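Local coordinates for transmembrane beta-barrels (Synthetic construct, PDB 6X9Z), which is a de novo designed transmembrane beta-barrel, probably made to span a lipid membrane rather than to carry out any activity, at residues Ala31-Gly43 / Phe51-Ser63. Sequence-based numbering, arbitrary orientation. Where two conformers were deposited one is given.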
loop_
_atom_site.group_PDB
_atom_site.type_symbol
_atom_site.label_atom_id
_atom_site.label_comp_id
_atom_site.label_asym_id
_atom_site.label_seq_id
_atom_site.Cartn_x
_atom_site.Cartn_y
_atom_site.Cartn_z
ATOM N N ALA A 31 -8.959 -7.084 3.700
ATOM C CA ALA A 31 -8.537 -8.175 4.571
ATOM C C ALA A 31 -9.404 -9.393 4.285
ATOM O O ALA A 31 -10.612 -9.377 4.542
ATOM C CB ALA A 31 -8.637 -7.761 6.037
ATOM N N VAL A 32 -8.791 -10.453 3.748
ATOM C CA VAL A 32 -9.519 -11.679 3.429
ATOM C C VAL A 32 -9.538 -12.673 4.581
ATOM O O VAL A 32 -10.348 -13.612 4.559
ATOM C CB VAL A 32 -8.918 -12.377 2.193
ATOM C CG1 VAL A 32 -8.930 -11.439 0.986
ATOM C CG2 VAL A 32 -7.508 -12.844 2.493
ATOM N N SER A 33 -8.676 -12.502 5.577
ATOM C CA SER A 33 -8.562 -13.418 6.706
ATOM C C SER A 33 -7.995 -12.628 7.883
ATOM O O SER A 33 -7.711 -11.430 7.747
ATOM C CB SER A 33 -7.675 -14.626 6.348
ATOM O OG SER A 33 -6.353 -14.232 6.031
ATOM N N PRO A 34 -7.848 -13.251 9.064
ATOM C CA PRO A 34 -7.279 -12.500 10.199
ATOM C C PRO A 34 -5.927 -11.857 9.941
ATOM O O PRO A 34 -5.623 -10.830 10.564
ATOM C CB PRO A 34 -7.190 -13.564 11.298
ATOM C CG PRO A 34 -8.372 -14.405 11.049
ATOM C CD PRO A 34 -8.499 -14.492 9.533
ATOM N N TYR A 35 -5.104 -12.405 9.047
ATOM C CA TYR A 35 -3.765 -11.868 8.840
ATOM C C TYR A 35 -3.413 -11.573 7.388
ATOM O O TYR A 35 -2.452 -10.832 7.156
ATOM C CB TYR A 35 -2.712 -12.819 9.436
ATOM C CG TYR A 35 -2.881 -13.034 10.932
ATOM C CD1 TYR A 35 -3.220 -14.281 11.448
ATOM C CD2 TYR A 35 -2.722 -11.980 11.824
ATOM C CE1 TYR A 35 -3.385 -14.474 12.815
ATOM C CE2 TYR A 35 -2.881 -12.164 13.187
ATOM C CZ TYR A 35 -3.214 -13.409 13.677
ATOM O OH TYR A 35 -3.372 -13.587 15.033
ATOM N N LEU A 36 -4.154 -12.088 6.413
ATOM C CA LEU A 36 -3.852 -11.842 5.009
ATOM C C LEU A 36 -4.768 -10.766 4.440
ATOM O O LEU A 36 -5.882 -10.547 4.922
ATOM C CB LEU A 36 -3.984 -13.123 4.180
ATOM C CG LEU A 36 -3.089 -14.286 4.619
ATOM C CD1 LEU A 36 -3.247 -15.485 3.696
ATOM C CD2 LEU A 36 -1.637 -13.846 4.697
ATOM N N PHE A 37 -4.284 -10.085 3.406
ATOM C CA PHE A 37 -5.088 -9.077 2.739
ATOM C C PHE A 37 -4.685 -9.002 1.275
ATOM O O PHE A 37 -3.560 -9.351 0.907
ATOM C CB PHE A 37 -4.953 -7.698 3.403
ATOM C CG PHE A 37 -3.566 -7.110 3.335
ATOM C CD1 PHE A 37 -3.230 -6.207 2.338
ATOM C CD2 PHE A 37 -2.608 -7.440 4.283
ATOM C CE1 PHE A 37 -1.963 -5.661 2.279
ATOM C CE2 PHE A 37 -1.337 -6.899 4.223
ATOM C CZ PHE A 37 -1.017 -6.004 3.225
ATOM N N LEU A 38 -5.628 -8.567 0.448
ATOM C CA LEU A 38 -5.374 -8.274 -0.951
ATOM C C LEU A 38 -5.201 -6.773 -1.116
ATOM O O LEU A 38 -5.742 -5.977 -0.346
ATOM C CB LEU A 38 -6.512 -8.781 -1.840
ATOM C CG LEU A 38 -6.725 -10.296 -1.772
ATOM C CD1 LEU A 38 -7.946 -10.727 -2.578
ATOM C CD2 LEU A 38 -5.480 -11.032 -2.246
ATOM N N ASP A 39 -4.414 -6.398 -2.120
ATOM C CA ASP A 39 -4.131 -5.001 -2.406
ATOM C C ASP A 39 -4.235 -4.801 -3.907
ATOM O O ASP A 39 -3.623 -5.542 -4.680
ATOM C CB ASP A 39 -2.741 -4.602 -1.897
ATOM C CG ASP A 39 -2.543 -3.099 -1.841
ATOM O OD1 ASP A 39 -3.072 -2.384 -2.719
ATOM O OD2 ASP A 39 -1.850 -2.627 -0.915
ATOM N N VAL A 40 -5.042 -3.829 -4.310
ATOM C CA VAL A 40 -5.108 -3.361 -5.685
ATOM C C VAL A 40 -4.994 -1.848 -5.647
ATOM O O VAL A 40 -5.415 -1.196 -4.686
ATOM C CB VAL A 40 -6.407 -3.795 -6.401
ATOM C CG1 VAL A 40 -6.486 -5.314 -6.489
ATOM C CG2 VAL A 40 -7.622 -3.240 -5.677
ATOM N N GLY A 41 -4.406 -1.287 -6.698
ATOM C CA GLY A 41 -4.236 0.147 -6.746
ATOM C C GLY A 41 -3.797 0.649 -8.103
ATOM O O GLY A 41 -3.110 -0.056 -8.846
ATOM N N TYR A 42 -4.207 1.867 -8.439
ATOM C CA TYR A 42 -3.802 2.533 -9.668
ATOM C C TYR A 42 -2.860 3.666 -9.294
ATOM O O TYR A 42 -3.172 4.472 -8.408
ATOM C CB TYR A 42 -5.014 3.059 -10.437
ATOM C CG TYR A 42 -4.697 3.641 -11.799
ATOM C CD1 TYR A 42 -4.727 2.852 -12.942
ATOM C CD2 TYR A 42 -4.376 4.983 -11.942
ATOM C CE1 TYR A 42 -4.441 3.386 -14.189
ATOM C CE2 TYR A 42 -4.089 5.524 -13.181
ATOM C CZ TYR A 42 -4.126 4.722 -14.302
ATOM O OH TYR A 42 -3.841 5.257 -15.541
ATOM N N GLY A 43 -1.709 3.715 -9.955
ATOM C CA GLY A 43 -0.697 4.684 -9.609
ATOM C C GLY A 43 -0.183 5.447 -10.808
ATOM O O GLY A 43 -0.244 4.966 -11.945
ATOM N N PHE A 51 0.512 2.663 -13.881
ATOM C CA PHE A 51 0.656 1.239 -13.620
ATOM C C PHE A 51 -0.511 0.737 -12.786
ATOM O O PHE A 51 -1.020 1.440 -11.910
ATOM C CB PHE A 51 1.975 0.921 -12.907
ATOM C CG PHE A 51 2.083 1.523 -11.540
ATOM C CD1 PHE A 51 1.656 0.825 -10.420
ATOM C CD2 PHE A 51 2.616 2.787 -11.370
ATOM C CE1 PHE A 51 1.755 1.380 -9.161
ATOM C CE2 PHE A 51 2.720 3.347 -10.112
ATOM C CZ PHE A 51 2.290 2.642 -9.005
ATOM N N LEU A 52 -0.916 -0.496 -13.069
ATOM C CA LEU A 52 -1.905 -1.216 -12.280
ATOM C C LEU A 52 -1.159 -2.150 -11.335
ATOM O O LEU A 52 -0.350 -2.973 -11.781
ATOM C CB LEU A 52 -2.853 -1.997 -13.192
ATOM C CG LEU A 52 -4.245 -2.379 -12.690
ATOM C CD1 LEU A 52 -5.140 -2.720 -13.874
ATOM C CD2 LEU A 52 -4.181 -3.549 -11.727
ATOM N N GLU A 53 -1.422 -2.019 -10.040
ATOM C CA GLU A 53 -0.728 -2.789 -9.016
ATOM C C GLU A 53 -1.683 -3.788 -8.381
ATOM O O GLU A 53 -2.804 -3.429 -8.003
ATOM C CB GLU A 53 -0.140 -1.867 -7.949
ATOM C CG GLU A 53 0.435 -2.596 -6.757
ATOM C CD GLU A 53 1.051 -1.646 -5.752
ATOM O OE1 GLU A 53 1.724 -0.682 -6.183
ATOM O OE2 GLU A 53 0.848 -1.853 -4.534
ATOM N N VAL A 54 -1.238 -5.039 -8.279
ATOM C CA VAL A 54 -2.007 -6.116 -7.662
ATOM C C VAL A 54 -1.063 -6.932 -6.791
ATOM O O VAL A 54 0.043 -7.278 -7.220
ATOM C CB VAL A 54 -2.694 -7.017 -8.709
ATOM C CG1 VAL A 54 -3.231 -8.282 -8.060
ATOM C CG2 VAL A 54 -3.819 -6.267 -9.400
ATOM N N GLY A 55 -1.491 -7.226 -5.571
ATOM C CA GLY A 55 -0.684 -8.023 -4.675
ATOM C C GLY A 55 -1.374 -8.157 -3.338
ATOM O O GLY A 55 -2.576 -7.926 -3.218
ATOM N N GLY A 56 -0.593 -8.521 -2.332
ATOM C CA GLY A 56 -1.117 -8.622 -0.986
ATOM C C GLY A 56 0.000 -8.933 -0.020
ATOM O O GLY A 56 1.179 -8.931 -0.382
ATOM N N GLY A 57 -0.378 -9.204 1.221
ATOM C CA GLY A 57 0.620 -9.546 2.212
ATOM C C GLY A 57 0.001 -9.946 3.529
ATOM O O GLY A 57 -1.159 -10.359 3.593
ATOM N N VAL A 58 0.805 -9.826 4.581
ATOM C CA VAL A 58 0.402 -10.181 5.933
ATOM C C VAL A 58 0.301 -8.907 6.758
ATOM O O VAL A 58 1.058 -7.951 6.555
ATOM C CB VAL A 58 1.393 -11.179 6.570
ATOM C CG1 VAL A 58 0.794 -11.804 7.822
ATOM C CG2 VAL A 58 1.778 -12.244 5.566
ATOM N N SER A 59 -0.653 -8.889 7.686
ATOM C CA SER A 59 -0.839 -7.732 8.548
ATOM C C SER A 59 -1.530 -8.164 9.833
ATOM O O SER A 59 -2.353 -9.080 9.822
ATOM C CB SER A 59 -1.658 -6.644 7.847
ATOM O OG SER A 59 -1.748 -5.479 8.650
ATOM N N TYR A 60 -1.178 -7.502 10.931
ATOM C CA TYR A 60 -1.826 -7.704 12.218
ATOM C C TYR A 60 -1.782 -6.386 12.972
ATOM O O TYR A 60 -1.125 -5.429 12.552
ATOM C CB TYR A 60 -1.160 -8.820 13.033
ATOM C CG TYR A 60 0.160 -8.443 13.683
ATOM C CD1 TYR A 60 0.274 -8.350 15.070
ATOM C CD2 TYR A 60 1.289 -8.186 12.915
ATOM C CE1 TYR A 60 1.479 -8.014 15.674
ATOM C CE2 TYR A 60 2.496 -7.848 13.508
ATOM C CZ TYR A 60 2.588 -7.767 14.884
ATOM O OH TYR A 60 3.793 -7.432 15.467
ATOM N N LYS A 61 -2.488 -6.343 14.096
ATOM C CA LYS A 61 -2.595 -5.139 14.910
ATOM C C LYS A 61 -1.793 -5.334 16.190
ATOM O O LYS A 61 -2.076 -6.244 16.977
ATOM C CB LYS A 61 -4.056 -4.824 15.212
ATOM C CG LYS A 61 -4.882 -4.532 13.976
ATOM C CD LYS A 61 -6.337 -4.252 14.324
ATOM C CE LYS A 61 -7.156 -4.029 13.061
ATOM N NZ LYS A 61 -8.608 -3.892 13.331
ATOM N N VAL A 62 -0.777 -4.488 16.384
ATOM C CA VAL A 62 -0.027 -4.496 17.636
ATOM C C VAL A 62 -0.851 -3.864 18.743
ATOM O O VAL A 62 -0.753 -4.254 19.913
ATOM C CB VAL A 62 1.317 -3.764 17.450
ATOM C CG1 VAL A 62 2.011 -3.560 18.786
ATOM C CG2 VAL A 62 2.215 -4.534 16.503
ATOM N N SER A 63 -1.687 -2.900 18.384
ATOM C CA SER A 63 -2.491 -2.148 19.337
ATOM C C SER A 63 -3.627 -1.498 18.565
ATOM O O SER A 63 -3.632 -1.506 17.327
ATOM C CB SER A 63 -1.644 -1.093 20.068
ATOM O OG SER A 63 -1.052 -0.201 19.141
#
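Phe37 lies across Gly57, its hydrogen-bonded partner on the neighbouring antiparallel strand. CB leaves toward the barrel interior, and chi1 of 64° sets CG between the backbone N and carbonyl carbon, swinging the ring over the backbone of the neighbouring strand. CG only skirts Gly57 O; CD2 comes to 3.3 Å from Gly57 O, CE2 meets Gly57 C at 3.4 Å and has Val58 O at the ring edge, CE1 faces Gly57 N, and CZ sits against Gly57 N and CA. Gly57 N stands over the ring centre, 3.8 Å above its plane, while Ser59 CB approaches CE2. With an alanine at Phe37, the Gly57 backbone would probably lose the ring that covers it and Ser59 CB its contact with CE2. Phe51 repeats the theme from the opposite strand: its ring face receives Gly43 CA in a CH-pi contact, 3.9 Å from the centroid, and Gly43, having no side chain, lets the ring lie directly on its CA. The two strands form a beta hairpin of an eight-stranded antiparallel barrel, zipped by paired backbone bonds from Phe37/Gly57 to Gly43/Phe51. Asp39 and Glu53 also turn inward, Asp39 OD1 lying 4.4 Å from Glu53 OE2; Lys71, salt-bridged to Asp39 OD2, probably offsets this like-charge proximity, while Tyr11 and Gln29 hydrogen-bond the Asp39 carboxylate. Leu36, Val40, Val54 and Val58 take the outer, presumably lipid-facing side, where Val40 CG1 and Val54 CG2 run alongside at 4.1 Å. Just before strand 36-43 begins, the Tyr35 ring presents its edge to Ser59 O, and CD2 touches Tyr60 CB at 3.7 Å.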